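Local coordinates for thiamine-biosynthesis protein ThiS (Geobacter metallireducens GS-15, PDB 3CWI), which probably serves as the ubiquitin-like sulfur carrier that supplies sulfur for building the thiazole ring of thiamine, at residues E16-L24 against L44-K55. Numbering follows the deposited sequence.
Sequences ESLNVTELL and LEREAFDATTVK
The ring of Phe49 is packed on both faces. Val20 CG1 lies over one, 3.7 Å from the ring centroid and 14° off its normal, a CH-pi contact; Arg46 CA sits over the centre of the opposite face. Leu24 CD2 meets the ring obliquely, 3.6 Å from Phe49 CE2. That same CE2 lies over one face of the Arg46 guanidinium, offset toward its rim. With CG1 anti to the backbone N (chi1 176°), Val20 turns that methyl to the ring and leaves CG2 to meet Leu44 CD2 and Thr52 CB. Replacing Phe49 by an alanine would probably open a gap beneath Val20 CG1 and leave Leu24 CD2 without its aromatic partner.

Beside this apolar patch, strands 17-19 and 53-55 form a short antiparallel ladder, in which Val54 N donates to Leu18 O at 2.7 Å, almost straight. Two residues on, Val20 N donates to Thr52 O at 3.0 Å, carrying the pairing into helix 20-26. Asn19 and Glu22 close a capping box there, Glu22 N donating to Asn19 OD1 at 2.7 Å and Asn19 N to the anti lone pair of Glu22 OE1 at 3.0 Å. Thr21 OG1 donates to Asp50 OD1 at 2.6 Å, from above the carboxylate plane.

The bonds to Thr52 O and Asp50 OD1, with the capping box, would hold the helix's first turn against 44-55, while Phe49 and Leu24, both touching Val37, tie that pairing to strand 36-39 of this ubiquitin-like fold by apolar packing.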
# COMPACT_ATOMS: atom_id res chain seq x y z
N GLU A 16 13.12 -7.27 0.47
CA GLU A 16 13.59 -6.41 1.55
C GLU A 16 12.83 -5.09 1.50
O GLU A 16 12.86 -4.31 2.46
CB GLU A 16 15.09 -6.17 1.41
CG GLU A 16 15.91 -7.45 1.34
CD GLU A 16 15.56 -8.42 2.45
OE1 GLU A 16 15.53 -7.99 3.62
OE2 GLU A 16 15.32 -9.62 2.15
N SER A 17 12.17 -4.85 0.38
CA SER A 17 11.38 -3.65 0.16
C SER A 17 10.59 -3.83 -1.14
O SER A 17 10.88 -4.73 -1.93
CB SER A 17 12.27 -2.41 0.03
OG SER A 17 12.93 -2.39 -1.23
N LEU A 18 9.59 -2.97 -1.33
CA LEU A 18 8.75 -3.01 -2.52
C LEU A 18 8.17 -1.64 -2.76
O LEU A 18 7.95 -0.88 -1.82
CB LEU A 18 7.59 -3.99 -2.33
CG LEU A 18 7.89 -5.47 -2.54
CD1 LEU A 18 6.71 -6.30 -2.07
CD2 LEU A 18 8.20 -5.74 -4.00
N ASN A 19 7.94 -1.30 -4.03
CA ASN A 19 7.34 -0.00 -4.32
C ASN A 19 5.84 -0.25 -4.24
O ASN A 19 5.39 -1.40 -4.24
CB ASN A 19 7.75 0.52 -5.70
CG ASN A 19 7.41 -0.43 -6.83
OD1 ASN A 19 6.24 -0.73 -7.07
ND2 ASN A 19 8.43 -0.90 -7.53
N VAL A 20 5.07 0.82 -4.14
CA VAL A 20 3.63 0.69 -4.01
C VAL A 20 2.97 -0.06 -5.16
O VAL A 20 2.06 -0.86 -4.94
CB VAL A 20 2.98 2.07 -3.85
CG1 VAL A 20 1.46 1.94 -3.81
CG2 VAL A 20 3.49 2.71 -2.58
N THR A 21 3.43 0.21 -6.38
CA THR A 21 2.88 -0.47 -7.54
C THR A 21 3.00 -1.98 -7.41
O THR A 21 2.05 -2.72 -7.66
CB THR A 21 3.59 -0.02 -8.81
OG1 THR A 21 3.47 1.40 -8.94
CG2 THR A 21 2.97 -0.69 -10.03
N GLU A 22 4.17 -2.45 -7.00
CA GLU A 22 4.38 -3.88 -6.84
C GLU A 22 3.51 -4.43 -5.71
O GLU A 22 2.98 -5.54 -5.81
CB GLU A 22 5.85 -4.18 -6.55
CG GLU A 22 6.80 -3.76 -7.66
CD GLU A 22 8.25 -3.89 -7.23
OE1 GLU A 22 8.60 -3.37 -6.14
OE2 GLU A 22 9.05 -4.50 -7.98
N LEU A 23 3.35 -3.64 -4.65
CA LEU A 23 2.55 -4.05 -3.49
C LEU A 23 1.09 -4.27 -3.85
O LEU A 23 0.49 -5.28 -3.48
CB LEU A 23 2.63 -2.98 -2.39
CG LEU A 23 2.63 -3.41 -0.93
CD1 LEU A 23 2.26 -2.22 -0.07
CD2 LEU A 23 1.67 -4.55 -0.69
N LEU A 24 0.51 -3.30 -4.56
CA LEU A 24 -0.88 -3.38 -4.97
C LEU A 24 -1.13 -4.63 -5.78
O LEU A 24 -2.09 -5.37 -5.54
CB LEU A 24 -1.25 -2.16 -5.81
CG LEU A 24 -1.73 -0.89 -5.10
CD1 LEU A 24 -0.90 -0.62 -3.85
CD2 LEU A 24 -1.63 0.27 -6.08
N LEU A 44 -1.00 8.84 -0.19
CA LEU A 44 -0.06 8.89 -1.31
C LEU A 44 -0.70 9.30 -2.63
O LEU A 44 -1.90 9.12 -2.83
CB LEU A 44 0.59 7.52 -1.49
CG LEU A 44 1.76 7.07 -0.62
CD1 LEU A 44 1.58 7.50 0.82
CD2 LEU A 44 1.88 5.55 -0.72
N GLU A 45 0.11 9.84 -3.53
CA GLU A 45 -0.37 10.21 -4.85
C GLU A 45 -0.05 9.07 -5.80
O GLU A 45 1.09 8.61 -5.86
CB GLU A 45 0.30 11.50 -5.33
CG GLU A 45 -0.19 12.72 -4.59
CD GLU A 45 0.43 14.01 -5.10
OE1 GLU A 45 -0.08 15.09 -4.73
OE2 GLU A 45 1.43 13.94 -5.85
N ARG A 46 -1.06 8.61 -6.52
CA ARG A 46 -0.91 7.51 -7.46
C ARG A 46 0.25 7.70 -8.43
O ARG A 46 0.85 6.73 -8.89
CB ARG A 46 -2.22 7.32 -8.23
CG ARG A 46 -2.21 6.22 -9.29
CD ARG A 46 -3.63 5.93 -9.77
NE ARG A 46 -4.42 5.33 -8.70
CZ ARG A 46 -4.25 4.09 -8.24
NH1 ARG A 46 -5.01 3.63 -7.26
NH2 ARG A 46 -3.31 3.31 -8.78
N GLU A 47 0.58 8.95 -8.72
CA GLU A 47 1.66 9.29 -9.65
C GLU A 47 3.04 8.84 -9.13
O GLU A 47 3.96 8.60 -9.92
CB GLU A 47 1.68 10.80 -9.89
CG GLU A 47 2.36 11.23 -11.17
CD GLU A 47 1.53 10.92 -12.40
OE1 GLU A 47 2.00 11.18 -13.53
OE2 GLU A 47 0.40 10.40 -12.24
N ALA A 48 3.17 8.74 -7.81
CA ALA A 48 4.43 8.36 -7.20
C ALA A 48 4.48 6.91 -6.70
O ALA A 48 5.38 6.54 -5.95
CB ALA A 48 4.75 9.31 -6.05
N PHE A 49 3.51 6.10 -7.11
CA PHE A 49 3.46 4.71 -6.69
C PHE A 49 4.72 3.92 -7.08
O PHE A 49 5.17 3.07 -6.32
CB PHE A 49 2.22 4.02 -7.26
CG PHE A 49 0.96 4.29 -6.48
CD1 PHE A 49 0.92 5.25 -5.48
CD2 PHE A 49 -0.21 3.58 -6.76
CE1 PHE A 49 -0.25 5.51 -4.77
CE2 PHE A 49 -1.39 3.83 -6.06
CZ PHE A 49 -1.41 4.80 -5.07
N ASP A 50 5.29 4.20 -8.25
CA ASP A 50 6.49 3.48 -8.66
C ASP A 50 7.73 3.85 -7.85
O ASP A 50 8.64 3.03 -7.69
CB ASP A 50 6.80 3.70 -10.14
CG ASP A 50 5.75 3.10 -11.06
OD1 ASP A 50 5.26 1.99 -10.78
OD2 ASP A 50 5.42 3.76 -12.08
N ALA A 51 7.77 5.09 -7.35
CA ALA A 51 8.92 5.57 -6.59
C ALA A 51 8.82 5.38 -5.07
O ALA A 51 9.83 5.24 -4.39
CB ALA A 51 9.17 7.03 -6.91
N THR A 52 7.60 5.39 -4.56
CA THR A 52 7.37 5.24 -3.14
C THR A 52 7.66 3.81 -2.71
O THR A 52 7.14 2.85 -3.29
CB THR A 52 5.92 5.62 -2.79
OG1 THR A 52 5.65 6.93 -3.29
CG2 THR A 52 5.71 5.61 -1.28
N THR A 53 8.49 3.66 -1.69
CA THR A 53 8.87 2.33 -1.23
C THR A 53 8.40 1.99 0.18
O THR A 53 8.43 2.83 1.08
CB THR A 53 10.39 2.17 -1.30
OG1 THR A 53 10.87 2.72 -2.53
CG2 THR A 53 10.77 0.70 -1.23
N VAL A 54 7.98 0.75 0.35
CA VAL A 54 7.52 0.24 1.63
C VAL A 54 8.61 -0.67 2.17
O VAL A 54 9.04 -1.59 1.48
CB VAL A 54 6.21 -0.56 1.48
CG1 VAL A 54 5.71 -1.00 2.84
CG2 VAL A 54 5.17 0.30 0.77
N LYS A 55 9.06 -0.41 3.39
CA LYS A 55 10.12 -1.22 3.99
C LYS A 55 9.65 -1.91 5.27
O LYS A 55 8.53 -1.70 5.73
CB LYS A 55 11.33 -0.34 4.29
CG LYS A 55 11.83 0.43 3.07
CD LYS A 55 13.00 1.34 3.41
CE LYS A 55 13.47 2.13 2.19
NZ LYS A 55 14.63 3.00 2.50